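Local coordinates for HTH-type transcriptional regulator GadX (PDB 3MKL), which activates acid-resistance genes such as gadA, gadB and gadC, can repress gadW, and binds DNA through an AraC/XylS-type helix-turn-helix domain, at residues M60-A63 / L64-I67. Residues are numbered along the deposited sequence; the frame is centred on the assembly and turned at random. Where two conformers were deposited one is given.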
# COMPACT_ATOMS: atom_id res chain seq x y z
N MSE A 60 -0.75 -3.37 2.39
CA MSE A 60 -0.97 -4.40 3.42
C MSE A 60 -2.45 -4.61 3.68
O MSE A 60 -2.89 -5.72 3.96
CB MSE A 60 -0.23 -4.10 4.72
CG MSE A 60 1.26 -4.08 4.60
SE MSE A 60 2.03 -5.72 3.90
CE MSE A 60 2.23 -5.35 2.02
N GLN A 61 -3.22 -3.53 3.59
CA GLN A 61 -4.65 -3.62 3.84
C GLN A 61 -5.33 -4.44 2.75
O GLN A 61 -6.26 -5.22 3.05
CB GLN A 61 -5.25 -2.22 3.99
CG GLN A 61 -4.90 -1.57 5.35
CD GLN A 61 -5.48 -0.16 5.52
OE1 GLN A 61 -5.58 0.61 4.57
NE2 GLN A 61 -5.84 0.18 6.74
N ARG A 62 -4.87 -4.29 1.51
CA ARG A 62 -5.41 -5.04 0.38
C ARG A 62 -4.98 -6.50 0.43
O ARG A 62 -5.75 -7.40 0.08
CB ARG A 62 -4.98 -4.41 -0.95
CG ARG A 62 -5.65 -5.01 -2.19
CD ARG A 62 -7.16 -4.74 -2.23
NE ARG A 62 -7.48 -3.34 -1.93
CZ ARG A 62 -7.84 -2.43 -2.83
NH1 ARG A 62 -7.94 -2.76 -4.12
NH2 ARG A 62 -8.10 -1.19 -2.45
N ALA A 63 -3.74 -6.73 0.89
CA ALA A 63 -3.20 -8.08 1.04
C ALA A 63 -4.06 -8.96 1.93
O ALA A 63 -4.17 -10.15 1.66
CB ALA A 63 -1.77 -8.04 1.54
N LEU A 64 -4.65 -8.39 2.98
CA LEU A 64 -5.57 -9.14 3.86
C LEU A 64 -6.79 -9.68 3.13
O LEU A 64 -7.26 -10.77 3.43
CB LEU A 64 -6.02 -8.30 5.06
CG LEU A 64 -5.44 -8.77 6.39
CD1 LEU A 64 -3.95 -9.04 6.26
CD2 LEU A 64 -5.75 -7.79 7.51
N GLN A 65 -7.30 -8.90 2.17
CA GLN A 65 -8.50 -9.27 1.41
C GLN A 65 -8.24 -10.39 0.40
O GLN A 65 -9.14 -11.17 0.12
CB GLN A 65 -9.05 -8.04 0.68
CG GLN A 65 -9.32 -6.84 1.58
CD GLN A 65 -10.05 -5.71 0.88
OE1 GLN A 65 -9.77 -5.38 -0.28
NE2 GLN A 65 -10.99 -5.10 1.60
N LEU A 66 -7.02 -10.47 -0.13
CA LEU A 66 -6.72 -11.41 -1.21
C LEU A 66 -6.16 -12.75 -0.71
O LEU A 66 -6.33 -13.80 -1.34
CB LEU A 66 -5.75 -10.78 -2.22
CG LEU A 66 -6.04 -9.37 -2.77
CD1 LEU A 66 -4.93 -8.95 -3.70
CD2 LEU A 66 -7.40 -9.29 -3.47
N ILE A 67 -5.49 -12.69 0.43
CA ILE A 67 -4.81 -13.86 0.96
C ILE A 67 -5.80 -14.98 1.32
O ILE A 67 -5.42 -16.15 1.32
CB ILE A 67 -3.89 -13.45 2.14
CG1 ILE A 67 -2.77 -14.45 2.34
CG2 ILE A 67 -4.70 -13.10 3.39
CD1 ILE A 67 -1.47 -13.75 2.51
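I67 N donates to A63 O at 3.1 Å, with an N-H...O angle of 147°. This is an ordinary i to i+4 helix bond. L64 N makes a weaker one to M60 O, at 3.3 Å. R62 O receives two weak bonds: Q65 N lies 3.0 Å from it, three residues on, and L66 N lies farther away. L66 N is also weakly bonded to A63 O, so it is shared between two carbonyls. The bonds here are a mixture of i+3 and i+4, most of them weak.

The side chains of R62 and Q65 meet on the outer face. R62 has two conformers, so this arrangement, described for one, is doubtful. With CG anti to N (chi1 -172°) and bends at chi2 and chi3, R62 brings CD within 3.3 Å of OE1 on the extended Q65. The chains cross at a slant, with guanidinium and amide planes 40° apart. OE1 also lies near R62 NE, but the angle is too poor for a hydrogen bond. L66 CG packs 3.5 Å from R62 O. I67 CB lies 3.3 Å from A63 O, with CG2 a little farther.

M60 is a selenomethionine and lies buried against F89, F93 and Y96 of helix 86-97. M60 O also takes a weak hydrogen bond from Y97 OH. L64 touches Y97 and Y104. L66 leans on V77 and S80 of helix 74-80, while I67 meets I74, P101 and Y104. Helix 51-67 lies between the two predicted helix-turn-helix motifs, like the linker helix of AraC-family DNA-binding domains. This end packs against all three following helices, two of them within the second motif.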